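Local coordinates for abhydrolase domain-containing protein (Exiguobacterium antarcticum, PDB 5H3H) that hydrolyses esters as an alpha/beta-hydrolase-fold esterase and probably also acts as a perhydrolase on peracids, at residues L87-L92 / N113-I118; P125-R130 / F225-V230; D220-F225 / S246-F251. All coordinates share one frame; numbering follows the deposited sequence.

Contact 1 (L87-L92 / N113-I118)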
ATOM      1  N   LEU B  87       1.327 -13.183  10.202  1.00 30.13           N
ATOM      2  CA  LEU B  87      -0.031 -13.034  10.608  1.00 30.24           C
ATOM      3  C   LEU B  87      -0.852 -12.632   9.397  1.00 27.92           C
ATOM      4  O   LEU B  87      -0.410 -11.848   8.567  1.00 29.40           O
ATOM      5  CB  LEU B  87      -0.137 -11.919  11.670  1.00 32.09           C
ATOM      6  CG  LEU B  87       0.631 -12.041  12.979  1.00 28.53           C
ATOM      7  CD1 LEU B  87       0.296 -10.799  13.838  1.00 26.65           C
ATOM      8  CD2 LEU B  87       0.242 -13.333  13.676  1.00 29.25           C
ATOM      9  N   THR B  88      -2.064 -13.140   9.325  1.00 28.39           N
ATOM     10  CA  THR B  88      -3.136 -12.584   8.434  1.00 26.89           C
ATOM     11  C   THR B  88      -4.487 -12.513   9.132  1.00 25.65           C
ATOM     12  O   THR B  88      -4.642 -12.976  10.279  1.00 26.69           O
ATOM     13  CB  THR B  88      -3.338 -13.448   7.166  1.00 32.08           C
ATOM     14  OG1 THR B  88      -3.601 -14.805   7.554  1.00 33.13           O
ATOM     15  CG2 THR B  88      -2.118 -13.424   6.243  1.00 33.31           C
ATOM     16  N   ASN B  89      -5.467 -11.871   8.496  1.00 24.88           N
ATOM     17  CA  ASN B  89      -6.793 -11.671   9.087  0.50 25.91           C
ATOM     18  C   ASN B  89      -6.708 -10.933  10.418  1.00 24.45           C
ATOM     19  O   ASN B  89      -7.470 -11.224  11.345  1.00 23.00           O
ATOM     20  CB  ASN B  89      -7.498 -13.009   9.318  1.00 30.72           C
ATOM     21  CG  ASN B  89      -8.936 -12.838   9.791  1.00 36.23           C
ATOM     22  OD1 ASN B  89      -9.642 -11.931   9.352  1.00 38.87           O
ATOM     23  ND2 ASN B  89      -9.367 -13.690  10.729  1.00 41.26           N
ATOM     24  N   VAL B  90      -5.769 -10.008  10.545  1.00 23.87           N
ATOM     25  CA  VAL B  90      -5.545  -9.421  11.892  1.00 22.32           C
ATOM     26  C   VAL B  90      -6.604  -8.364  12.147  1.00 20.04           C
ATOM     27  O   VAL B  90      -7.011  -7.632  11.236  1.00 18.34           O
ATOM     28  CB  VAL B  90      -4.075  -8.895  12.178  1.00 24.43           C
ATOM     29  CG1 VAL B  90      -3.011  -9.515  11.295  1.00 25.20           C
ATOM     30  CG2 VAL B  90      -3.920  -7.396  12.264  1.00 24.26           C
ATOM     31  N   THR B  91      -7.073  -8.313  13.376  1.00 18.70           N
ATOM     32  CA  THR B  91      -7.744  -7.088  13.849  1.00 19.88           C
ATOM     33  C   THR B  91      -6.696  -6.154  14.412  1.00 20.16           C
ATOM     34  O   THR B  91      -5.958  -6.535  15.286  1.00 23.25           O
ATOM     35  CB  THR B  91      -8.745  -7.444  14.902  1.00 20.40           C
ATOM     36  OG1 THR B  91      -9.726  -8.257  14.276  1.00 21.43           O
ATOM     37  CG2 THR B  91      -9.441  -6.206  15.476  1.00 22.28           C
ATOM     38  N   LEU B  92      -6.566  -4.994  13.822  1.00 19.41           N
ATOM     39  CA  LEU B  92      -5.554  -4.023  14.220  1.00 18.76           C
ATOM     40  C   LEU B  92      -6.217  -2.886  15.094  1.00 19.69           C
ATOM     41  O   LEU B  92      -7.064  -2.145  14.613  1.00 21.17           O
ATOM     42  CB  LEU B  92      -4.944  -3.486  12.923  1.00 19.56           C
ATOM     43  CG  LEU B  92      -3.829  -2.481  13.104  1.00 19.56           C
ATOM     44  CD1 LEU B  92      -2.677  -3.113  13.843  1.00 21.20           C
ATOM     45  CD2 LEU B  92      -3.417  -1.884  11.793  1.00 18.20           C
ATOM     46  N   ASN B 113      -3.133  -8.015   4.951  1.00 32.84           N
ATOM     47  CA  ASN B 113      -3.084  -8.852   6.187  1.00 26.94           C
ATOM     48  C   ASN B 113      -4.094  -8.471   7.240  1.00 25.35           C
ATOM     49  O   ASN B 113      -4.179  -9.140   8.269  1.00 22.08           O
ATOM     50  CB  ASN B 113      -1.684  -8.742   6.836  1.00 32.62           C
ATOM     51  CG  ASN B 113      -0.593  -9.326   5.946  1.00 35.04           C
ATOM     52  OD1 ASN B 113      -0.497 -10.528   5.808  1.00 45.34           O
ATOM     53  ND2 ASN B 113       0.181  -8.477   5.313  1.00 36.22           N
ATOM     54  N   VAL B 114      -4.812  -7.378   7.024  1.00 21.85           N
ATOM     55  CA  VAL B 114      -5.722  -6.799   8.085  1.00 23.62           C
ATOM     56  C   VAL B 114      -7.190  -6.913   7.692  1.00 22.86           C
ATOM     57  O   VAL B 114      -7.612  -6.385   6.678  1.00 29.79           O
ATOM     58  CB  VAL B 114      -5.446  -5.307   8.323  1.00 22.78           C
ATOM     59  CG1 VAL B 114      -6.381  -4.692   9.383  1.00 23.41           C
ATOM     60  CG2 VAL B 114      -4.007  -5.105   8.691  1.00 22.76           C
ATOM     61  N   SER B 115      -7.965  -7.583   8.510  1.00 22.90           N
ATOM     62  CA  SER B 115      -9.403  -7.701   8.266  1.00 27.17           C
ATOM     63  C   SER B 115     -10.239  -6.520   8.823  1.00 26.83           C
ATOM     64  O   SER B 115     -11.251  -6.132   8.230  1.00 25.68           O
ATOM     65  CB  SER B 115      -9.883  -8.995   8.845  1.00 26.81           C
ATOM     66  OG  SER B 115     -10.028  -8.871  10.232  1.00 37.05           O
ATOM     67  N   LYS B 116      -9.825  -5.962   9.956  1.00 26.03           N
ATOM     68  CA  LYS B 116     -10.510  -4.794  10.526  1.00 26.57           C
ATOM     69  C   LYS B 116      -9.585  -3.911  11.361  1.00 26.28           C
ATOM     70  O   LYS B 116      -8.568  -4.382  11.891  1.00 25.65           O
ATOM     71  CB  LYS B 116     -11.702  -5.254  11.325  1.00 28.15           C
ATOM     72  CG  LYS B 116     -11.364  -6.105  12.506  1.00 35.21           C
ATOM     73  CD  LYS B 116     -12.609  -6.774  13.095  1.00 34.35           C
ATOM     74  CE  LYS B 116     -13.082  -7.923  12.226  1.00 36.67           C
ATOM     75  NZ  LYS B 116     -14.299  -8.520  12.866  1.00 39.05           N
ATOM     76  N   LEU B 117      -9.959  -2.636  11.440  1.00 23.16           N
ATOM     77  CA  LEU B 117      -9.242  -1.605  12.147  1.00 23.33           C
ATOM     78  C   LEU B 117     -10.107  -1.042  13.273  1.00 22.18           C
ATOM     79  O   LEU B 117     -11.277  -0.769  13.062  1.00 23.14           O
ATOM     80  CB  LEU B 117      -8.991  -0.455  11.146  1.00 25.03           C
ATOM     81  CG  LEU B 117      -8.288   0.776  11.698  1.00 21.50           C
ATOM     82  CD1 LEU B 117      -6.954   0.345  12.283  1.00 22.95           C
ATOM     83  CD2 LEU B 117      -8.093   1.902  10.698  1.00 23.68           C
ATOM     84  N   ILE B 118      -9.530  -0.831  14.438  1.00 24.93           N
ATOM     85  CA  ILE B 118     -10.196  -0.160  15.523  1.00 25.50           C
ATOM     86  C   ILE B 118      -9.319   1.005  15.861  1.00 25.73           C
ATOM     87  O   ILE B 118      -8.103   0.838  15.961  1.00 23.96           O
ATOM     88  CB  ILE B 118     -10.353  -1.049  16.760  1.00 28.85           C
ATOM     89  CG1 ILE B 118     -11.102  -2.335  16.383  1.00 27.13           C
ATOM     90  CG2 ILE B 118     -11.043  -0.278  17.896  1.00 28.31           C
ATOM     91  CD1 ILE B 118     -10.904  -3.491  17.348  1.00 30.91           C
TER
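Thr91 and Lys116 show how side chains on one face of a parallel beta pair settle against each other when the strands carry a bulge. Thr91 holds OG1 beside its own backbone N and anti to the carbonyl carbon (chi1 -64°), and the lysine chain crosses it obliquely, so that Thr91 OG1 meets Lys116 CG at 3.2 Å. On the same face the threonine methyl, CG2, touches the tip of Ile118, 3.6 Å from its CD1. Lys116 starts in the crowded position between its backbone N and carbonyl carbon and bends again at chi3, which carries NZ off to the carbonyl oxygen of Tyr265.

The other face bears Val90, Leu92, Val114 and Leu117. Here the contacts are looser: Val90 CG2 lies 4.2 Å from Val114 CG2, and Leu92 CB rests on Val114 CG1 at 4.0 Å. Between the faces runs the backbone ladder. Val90 N gives an almost straight bond to Asn113 O (2.9 Å), in the carbonyl plane, whereas Ser115 N reaches Val90 O from above its plane, in keeping with the register shift of one residue at the bulge. Regular pairing resumes with Leu92 N to Lys116 O and Ile118 N to Leu92 O, both 2.8 Å.

The strands belong to the beta-alpha-beta crossover 90-95, 97-109, 114-120. Helix 97-109 packs on Leu92, Val114 and Leu117, helix 255-267 lies against Thr91 and Ile118, and strands 23-27 and 211-217 continue the sheet beyond the pair.

Contact 2 (P125-R130 / F225-V230)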
ATOM      1  N   PRO B 125      -6.975  12.645  12.505  1.00 29.35           N
ATOM      2  CA  PRO B 125      -5.823  12.668  11.532  1.00 27.71           C
ATOM      3  C   PRO B 125      -4.602  13.511  11.872  1.00 27.10           C
ATOM      4  O   PRO B 125      -3.543  13.359  11.208  1.00 27.19           O
ATOM      5  CB  PRO B 125      -6.453  13.245  10.235  1.00 28.06           C
ATOM      6  CG  PRO B 125      -7.802  13.755  10.637  1.00 26.76           C
ATOM      7  CD  PRO B 125      -8.248  12.882  11.802  1.00 27.89           C
ATOM      8  N   VAL B 126      -4.741  14.396  12.857  0.50 23.15           N
ATOM      9  CA  VAL B 126      -3.654  15.205  13.326  0.50 22.21           C
ATOM     10  C   VAL B 126      -3.911  15.374  14.796  0.50 20.84           C
ATOM     11  O   VAL B 126      -5.038  15.507  15.240  0.50 17.00           O
ATOM     12  CB  VAL B 126      -3.603  16.618  12.712  1.00 25.06           C
ATOM     13  CG1 VAL B 126      -2.166  17.129  12.675  1.00 23.22           C
ATOM     14  CG2 VAL B 126      -4.225  16.687  11.329  1.00 27.13           C
ATOM     15  N   PHE B 127      -2.839  15.361  15.556  1.00 21.22           N
ATOM     16  CA  PHE B 127      -2.957  15.521  17.026  1.00 25.17           C
ATOM     17  C   PHE B 127      -2.963  17.008  17.438  1.00 28.03           C
ATOM     18  O   PHE B 127      -3.395  17.340  18.536  1.00 31.19           O
ATOM     19  CB  PHE B 127      -1.780  14.776  17.709  1.00 24.60           C
ATOM     20  CG  PHE B 127      -1.792  14.824  19.220  1.00 24.19           C
ATOM     21  CD1 PHE B 127      -2.782  14.194  19.934  1.00 24.26           C
ATOM     22  CD2 PHE B 127      -0.769  15.479  19.914  1.00 22.80           C
ATOM     23  CE1 PHE B 127      -2.793  14.210  21.313  1.00 24.39           C
ATOM     24  CE2 PHE B 127      -0.757  15.492  21.273  1.00 26.47           C
ATOM     25  CZ  PHE B 127      -1.770  14.846  21.992  1.00 24.83           C
ATOM     26  N   THR B 128      -2.388  17.846  16.592  1.00 25.30           N
ATOM     27  CA  THR B 128      -2.243  19.280  16.862  1.00 29.29           C
ATOM     28  C   THR B 128      -3.024  20.123  15.826  1.00 28.31           C
ATOM     29  O   THR B 128      -3.373  19.634  14.745  1.00 30.46           O
ATOM     30  CB  THR B 128      -0.744  19.684  16.960  1.00 27.58           C
ATOM     31  OG1 THR B 128      -0.019  19.311  15.757  1.00 28.62           O
ATOM     32  CG2 THR B 128      -0.143  18.997  18.196  1.00 29.64           C
ATOM     33  N   GLN B 129      -3.346  21.360  16.192  1.00 29.49           N
ATOM     34  CA  GLN B 129      -4.192  22.214  15.327  1.00 31.96           C
ATOM     35  C   GLN B 129      -3.451  22.617  14.054  1.00 30.75           C
ATOM     36  O   GLN B 129      -2.224  22.644  14.024  1.00 32.65           O
ATOM     37  CB  GLN B 129      -4.652  23.460  16.072  1.00 31.64           C
ATOM     38  CG  GLN B 129      -5.323  23.166  17.393  1.00 34.21           C
ATOM     39  CD  GLN B 129      -6.392  24.191  17.787  1.00 38.28           C
ATOM     40  OE1 GLN B 129      -6.526  25.257  17.160  1.00 39.05           O
ATOM     41  NE2 GLN B 129      -7.170  23.860  18.820  1.00 39.31           N
ATOM     42  N   ARG B 130      -4.200  22.823  12.980  1.00 36.79           N
ATOM     43  CA  ARG B 130      -3.662  23.225  11.678  1.00 39.91           C
ATOM     44  C   ARG B 130      -4.685  24.122  11.001  1.00 47.24           C
ATOM     45  O   ARG B 130      -5.849  24.172  11.430  1.00 46.09           O
ATOM     46  CB  ARG B 130      -3.427  22.048  10.739  1.00 37.41           C
ATOM     47  CG  ARG B 130      -2.344  21.069  11.128  1.00 38.12           C
ATOM     48  CD  ARG B 130      -0.910  21.481  10.804  1.00 35.22           C
ATOM     49  NE  ARG B 130      -0.043  20.338  11.099  1.00 33.65           N
ATOM     50  CZ  ARG B 130       0.247  19.898  12.323  1.00 30.68           C
ATOM     51  NH1 ARG B 130      -0.232  20.513  13.407  1.00 27.56           N
ATOM     52  NH2 ARG B 130       1.019  18.833  12.475  1.00 27.79           N
ATOM     53  N   PHE B 225     -12.781  14.826  21.316  1.00 21.44           N
ATOM     54  CA  PHE B 225     -13.803  14.080  20.608  1.00 24.31           C
ATOM     55  C   PHE B 225     -14.008  14.500  19.149  1.00 27.60           C
ATOM     56  O   PHE B 225     -14.342  13.622  18.300  1.00 25.97           O
ATOM     57  CB  PHE B 225     -15.104  14.144  21.351  1.00 25.24           C
ATOM     58  CG  PHE B 225     -16.154  13.286  20.739  1.00 27.26           C
ATOM     59  CD1 PHE B 225     -16.150  11.911  20.954  1.00 27.43           C
ATOM     60  CD2 PHE B 225     -17.148  13.840  19.921  1.00 31.24           C
ATOM     61  CE1 PHE B 225     -17.125  11.102  20.363  1.00 28.29           C
ATOM     62  CE2 PHE B 225     -18.145  13.028  19.347  1.00 28.23           C
ATOM     63  CZ  PHE B 225     -18.103  11.663  19.541  1.00 26.60           C
ATOM     64  N   GLU B 226     -13.801  15.805  18.850  1.00 30.09           N
ATOM     65  CA  GLU B 226     -13.847  16.302  17.478  1.00 30.02           C
ATOM     66  C   GLU B 226     -12.947  15.494  16.494  1.00 30.54           C
ATOM     67  O   GLU B 226     -13.322  15.311  15.308  1.00 27.20           O
ATOM     68  CB  GLU B 226     -13.544  17.795  17.393  1.00 32.81           C
ATOM     69  CG  GLU B 226     -14.645  18.675  17.983  1.00 36.43           C
ATOM     70  CD  GLU B 226     -14.419  19.098  19.424  1.00 41.48           C
ATOM     71  OE1 GLU B 226     -13.716  18.395  20.197  1.00 34.93           O
ATOM     72  OE2 GLU B 226     -14.954  20.171  19.784  1.00 47.70           O
ATOM     73  N   PHE B 227     -11.795  15.010  16.965  1.00 25.85           N
ATOM     74  CA  PHE B 227     -10.960  14.104  16.103  1.00 22.59           C
ATOM     75  C   PHE B 227     -11.795  12.913  15.611  1.00 23.51           C
ATOM     76  O   PHE B 227     -11.690  12.495  14.438  1.00 22.81           O
ATOM     77  CB  PHE B 227      -9.796  13.507  16.883  1.00 21.89           C
ATOM     78  CG  PHE B 227      -8.642  14.448  17.210  1.00 22.95           C
ATOM     79  CD1 PHE B 227      -8.692  15.821  17.018  1.00 22.79           C
ATOM     80  CD2 PHE B 227      -7.506  13.908  17.817  1.00 24.80           C
ATOM     81  CE1 PHE B 227      -7.621  16.629  17.383  1.00 26.28           C
ATOM     82  CE2 PHE B 227      -6.412  14.714  18.178  1.00 25.44           C
ATOM     83  CZ  PHE B 227      -6.478  16.087  17.964  1.00 27.35           C
ATOM     84  N   ALA B 228     -12.631  12.355  16.496  1.00 24.10           N
ATOM     85  CA  ALA B 228     -13.467  11.200  16.148  1.00 25.35           C
ATOM     86  C   ALA B 228     -14.481  11.530  15.068  1.00 27.41           C
ATOM     87  O   ALA B 228     -14.680  10.770  14.155  1.00 27.04           O
ATOM     88  CB  ALA B 228     -14.186  10.634  17.367  1.00 25.91           C
ATOM     89  N   GLU B 229     -15.133  12.682  15.192  1.00 29.32           N
ATOM     90  CA  GLU B 229     -16.032  13.153  14.138  1.00 29.02           C
ATOM     91  C   GLU B 229     -15.326  13.255  12.791  1.00 27.37           C
ATOM     92  O   GLU B 229     -15.862  12.874  11.762  1.00 26.63           O
ATOM     93  CB  GLU B 229     -16.680  14.483  14.575  1.00 31.86           C
ATOM     94  CG  GLU B 229     -17.745  14.247  15.645  1.00 35.13           C
ATOM     95  CD  GLU B 229     -18.304  15.505  16.331  1.00 39.99           C
ATOM     96  OE1 GLU B 229     -17.709  16.599  16.220  1.00 45.22           O
ATOM     97  OE2 GLU B 229     -19.337  15.377  17.020  1.00 42.12           O
ATOM     98  N   VAL B 230     -14.109  13.740  12.791  1.00 25.10           N
ATOM     99  CA  VAL B 230     -13.372  13.907  11.556  1.00 28.58           C
ATOM    100  C   VAL B 230     -13.039  12.540  10.941  1.00 30.79           C
ATOM    101  O   VAL B 230     -13.237  12.312   9.730  1.00 30.21           O
ATOM    102  CB  VAL B 230     -12.152  14.785  11.752  1.00 29.05           C
ATOM    103  CG1 VAL B 230     -11.208  14.728  10.545  1.00 31.31           C
ATOM    104  CG2 VAL B 230     -12.613  16.222  11.965  1.00 30.71           C
TER
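The loop 125-130, entered through a cis peptide bond at Pro125, runs past residues 225-230 of helix 225-234, their closest CA atoms, those of Pro125 and Phe227, 7.0 Å apart. Side chains bridge that gap, and the ring of Phe227 does most of it. With CG anti to its carbonyl carbon (chi1 -73°), the ring reaches out to the loop and slides beneath a peptide group: Val126 O stands over one face, displaced toward the rim, 3.1 Å from Phe227 CZ. The next carbonyl comes in differently, Phe127 O lying in the ring plane at the edge, 3.4 Å from the same CZ. The bond from CA to CB of Phe127 points away from the helix, yet its CD1 still meets Phe227 CE2 obliquely at 4.1 Å. One turn further along the helix, Val230 CG1 presses on Pro125 CG at 3.5 Å. An alanine in place of Phe227 would remove the ring between helix and loop and would probably loosen the hold on the backbone at Val126 and Phe127.

Phe127 also lines the peroxyacetic acid pocket, so the packing backs a pocket wall. Val126 O is satisfied by the hydroxyl of Tyr133, but Phe127 O is buried without a hydrogen-bonding partner; the slightly positive ring edge probably offers it partial electrostatic compensation.

Contact 3 (D220-F225 / S246-F251); sequences DQVCPF and SGHGMF. With F50 (ethaneperoxoic acid), chain D.
His248, Asp220 and Val222 carry this contact, and together they illustrate how a histidine is fixed on several sides at once. Asp220 and His248 lie side by side and point the same way, each with CG anti to its backbone N. The link between them is the bond from His248 ND1 to Asp220 OD2, 2.9 Å long with 156° at the hydrogen; the acceptor sits near the imidazole plane, but the donor meets the carboxylate from above its plane, the two planes being 46° apart.

The other carboxylate oxygen is held from its own loop. Asp220 OD1 takes Val222 N on its anti lone pair at 2.8 Å, closing an Asx turn, and Cys223 N from above the carboxylate plane at 2.9 Å. These two bonds set the carboxylate's rotation and leave OD2 to the histidine. Val222, crossing the ring at about a right angle, lays its CB over the centre of one imidazole face, 3.7 Å from the centroid, a CH-pi contact. Cys223 SG approaches the ring obliquely. A water accepts from both Gln221 N and His248 N, which ties the two segments together a second time, through their backbones.

At the far edge of the ring, His248 NE2 bonds to OXT of peroxyacetic acid at 2.8 Å, almost straight and in the ring plane, while Trp30 N and Met97 N hold the ligand too. The geometry is consistent with the Ser-His-Asp triad of alpha/beta hydrolases, Ser96 on the nucleophile elbow being the likely third member. In that scheme the carboxylate would probably raise the basicity of the imidazole and stabilise its protonated form, while its bond to ND1 keeps NE2 directed at the bound ligand.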
ATOM      1  N   ASP B 220     -12.556  13.303  26.421  1.00 23.95           N
ATOM      2  CA  ASP B 220     -11.143  13.186  26.229  1.00 22.84           C
ATOM      3  C   ASP B 220     -10.532  14.587  26.120  1.00 24.22           C
ATOM      4  O   ASP B 220     -10.921  15.371  25.260  1.00 24.28           O
ATOM      5  CB  ASP B 220     -10.966  12.336  24.971  1.00 22.90           C
ATOM      6  CG  ASP B 220      -9.602  11.926  24.724  1.00 23.90           C
ATOM      7  OD1 ASP B 220      -8.632  12.547  25.273  1.00 24.23           O
ATOM      8  OD2 ASP B 220      -9.461  10.935  23.884  1.00 22.56           O
ATOM      9  N   GLN B 221      -9.602  14.904  27.014  1.00 24.96           N
ATOM     10  CA  GLN B 221      -8.915  16.174  27.025  1.00 28.22           C
ATOM     11  C   GLN B 221      -7.611  16.072  26.249  1.00 32.23           C
ATOM     12  O   GLN B 221      -6.960  17.061  25.973  1.00 32.62           O
ATOM     13  CB  GLN B 221      -8.655  16.616  28.477  1.00 32.06           C
ATOM     14  CG  GLN B 221      -9.914  16.579  29.337  1.00 35.78           C
ATOM     15  CD  GLN B 221      -9.770  17.220  30.713  1.00 40.37           C
ATOM     16  OE1 GLN B 221      -8.683  17.541  31.158  1.00 43.96           O
ATOM     17  NE2 GLN B 221     -10.878  17.402  31.387  1.00 42.50           N
ATOM     18  N   VAL B 222      -7.196  14.852  25.934  1.00 29.76           N
ATOM     19  CA  VAL B 222      -5.925  14.618  25.269  1.00 28.27           C
ATOM     20  C   VAL B 222      -6.066  14.672  23.720  1.00 29.48           C
ATOM     21  O   VAL B 222      -5.335  15.420  23.054  1.00 29.83           O
ATOM     22  CB  VAL B 222      -5.376  13.252  25.722  1.00 23.85           C
ATOM     23  CG1 VAL B 222      -4.112  12.920  24.961  1.00 26.25           C
ATOM     24  CG2 VAL B 222      -5.088  13.274  27.229  1.00 26.16           C
ATOM     25  N   CYS B 223      -6.953  13.799  23.207  1.00 25.45           N
ATOM     26  CA  CYS B 223      -7.452  13.780  21.866  1.00 25.58           C
ATOM     27  C   CYS B 223      -8.939  14.150  21.911  1.00 22.48           C
ATOM     28  O   CYS B 223      -9.802  13.351  22.245  1.00 23.12           O
ATOM     29  CB  CYS B 223      -7.303  12.396  21.238  1.00 26.93           C
ATOM     30  SG  CYS B 223      -5.599  11.928  21.012  1.00 25.65           S
ATOM     31  N   PRO B 224      -9.256  15.372  21.535  1.00 25.65           N
ATOM     32  CA  PRO B 224     -10.622  15.785  21.675  1.00 23.97           C
ATOM     33  C   PRO B 224     -11.596  14.987  20.785  1.00 24.56           C
ATOM     34  O   PRO B 224     -11.276  14.529  19.623  1.00 24.53           O
ATOM     35  CB  PRO B 224     -10.612  17.281  21.288  1.00 26.56           C
ATOM     36  CG  PRO B 224      -9.234  17.639  20.937  1.00 27.48           C
ATOM     37  CD  PRO B 224      -8.341  16.434  21.078  1.00 26.97           C
ATOM     38  N   PHE B 225     -12.781  14.826  21.316  1.00 21.44           N
ATOM     39  CA  PHE B 225     -13.803  14.080  20.608  1.00 24.31           C
ATOM     40  C   PHE B 225     -14.008  14.500  19.149  1.00 27.60           C
ATOM     41  O   PHE B 225     -14.342  13.622  18.300  1.00 25.97           O
ATOM     42  CB  PHE B 225     -15.104  14.144  21.351  1.00 25.24           C
ATOM     43  CG  PHE B 225     -16.154  13.286  20.739  1.00 27.26           C
ATOM     44  CD1 PHE B 225     -16.150  11.911  20.954  1.00 27.43           C
ATOM     45  CD2 PHE B 225     -17.148  13.840  19.921  1.00 31.24           C
ATOM     46  CE1 PHE B 225     -17.125  11.102  20.363  1.00 28.29           C
ATOM     47  CE2 PHE B 225     -18.145  13.028  19.347  1.00 28.23           C
ATOM     48  CZ  PHE B 225     -18.103  11.663  19.541  1.00 26.60           C
ATOM     49  N   SER B 246     -16.335   8.570  29.463  1.00 28.60           N
ATOM     50  CA  SER B 246     -14.898   8.362  29.421  1.00 27.93           C
ATOM     51  C   SER B 246     -14.149   9.548  28.914  1.00 25.18           C
ATOM     52  O   SER B 246     -14.605  10.248  28.021  1.00 23.41           O
ATOM     53  CB  SER B 246     -14.541   7.181  28.493  1.00 26.08           C
ATOM     54  OG  SER B 246     -15.148   6.009  28.973  1.00 30.70           O
ATOM     55  N   GLY B 247     -12.967   9.714  29.466  1.00 22.01           N
ATOM     56  CA  GLY B 247     -11.971  10.569  28.928  1.00 21.74           C
ATOM     57  C   GLY B 247     -11.153   9.774  27.915  1.00 22.82           C
ATOM     58  O   GLY B 247     -11.644   8.859  27.204  1.00 22.58           O
ATOM     59  N   HIS B 248      -9.892  10.109  27.888  1.00 21.49           N
ATOM     60  CA  HIS B 248      -8.948   9.480  26.973  1.00 21.83           C
ATOM     61  C   HIS B 248      -8.839   8.000  27.315  1.00 21.82           C
ATOM     62  O   HIS B 248      -9.091   7.150  26.469  1.00 23.79           O
ATOM     63  CB  HIS B 248      -7.639  10.173  27.113  1.00 20.50           C
ATOM     64  CG  HIS B 248      -6.643   9.827  26.061  1.00 21.50           C
ATOM     65  ND1 HIS B 248      -6.973   9.780  24.729  1.00 21.80           N
ATOM     66  CD2 HIS B 248      -5.311   9.601  26.131  1.00 23.23           C
ATOM     67  CE1 HIS B 248      -5.891   9.520  24.020  1.00 21.64           C
ATOM     68  NE2 HIS B 248      -4.855   9.446  24.837  1.00 21.34           N
ATOM     69  N   GLY B 249      -8.648   7.715  28.582  1.00 21.77           N
ATOM     70  CA  GLY B 249      -8.436   6.353  29.030  1.00 20.68           C
ATOM     71  C   GLY B 249      -9.683   5.550  29.170  1.00 20.50           C
ATOM     72  O   GLY B 249      -9.972   5.077  30.256  1.00 20.38           O
ATOM     73  N   MET B 250     -10.429   5.337  28.069  1.00 22.64           N
ATOM     74  CA  MET B 250     -11.656   4.550  28.195  1.00 23.87           C
ATOM     75  C   MET B 250     -11.454   3.144  28.683  1.00 23.04           C
ATOM     76  O   MET B 250     -12.371   2.514  29.218  1.00 20.97           O
ATOM     77  CB  MET B 250     -12.493   4.541  26.945  1.00 28.56           C
ATOM     78  CG  MET B 250     -11.849   4.204  25.635  1.00 35.57           C
ATOM     79  SD  MET B 250     -12.655   5.138  24.263  1.00 31.54           S
ATOM     80  CE  MET B 250     -11.080   5.404  23.497  1.00 31.98           C
ATOM     81  N   PHE B 251     -10.257   2.622  28.440  1.00 22.33           N
ATOM     82  CA  PHE B 251      -9.959   1.231  28.796  1.00 22.21           C
ATOM     83  C   PHE B 251     -10.025   0.982  30.309  1.00 25.36           C
ATOM     84  O   PHE B 251     -10.135  -0.175  30.723  1.00 31.65           O
ATOM     85  CB  PHE B 251      -8.646   0.814  28.174  1.00 20.95           C
ATOM     86  CG  PHE B 251      -7.489   1.639  28.615  1.00 20.44           C
ATOM     87  CD1 PHE B 251      -6.802   1.323  29.773  1.00 21.89           C
ATOM     88  CD2 PHE B 251      -7.059   2.704  27.838  1.00 21.87           C
ATOM     89  CE1 PHE B 251      -5.712   2.098  30.218  1.00 20.84           C
ATOM     90  CE2 PHE B 251      -5.994   3.480  28.273  1.00 19.48           C
ATOM     91  CZ  PHE B 251      -5.303   3.152  29.432  1.00 20.28           C
TER
HETATM   92  C   F50 D 301      -1.312   9.635  23.090  1.00 35.95           C
HETATM   93  OX1 F50 D 301      -1.826   8.072  25.052  1.00 40.29           O
HETATM   94  O   F50 D 301      -0.749   8.799  22.414  1.00 32.03           O
HETATM   95  OXT F50 D 301      -2.178   9.149  24.178  1.00 37.85           O
HETATM   96  CH3 F50 D 301      -1.129  11.099  22.806  1.00 38.09           C
HETATM   97  O   HOH W   1      -9.349  12.777  29.251  1.00 25.01           O

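From the N terminus, contact 1 comes first: it closes the short crossover through helix 97-109 and joins two central strands of the sheet. It is complete before the others open, and lies about 24 Å from each, centre to centre. The chain then enters 125-130, where contact 2 opens, runs through the helices between 139 and 198 and along strand 211-217, and reaches 220-225, where contact 3 opens. Contact 2 closes next, at 225-230, and contact 3 last, at 246-251, so these two cross and share Phe225. They also touch, Phe127 CE1 lying 3.6 Å from Cys223 SG. Contact 1 thus belongs to the sheet, while contact 2 joins a loop to helix 225-234 and contact 3 joins two loops, both beside the ligand pocket.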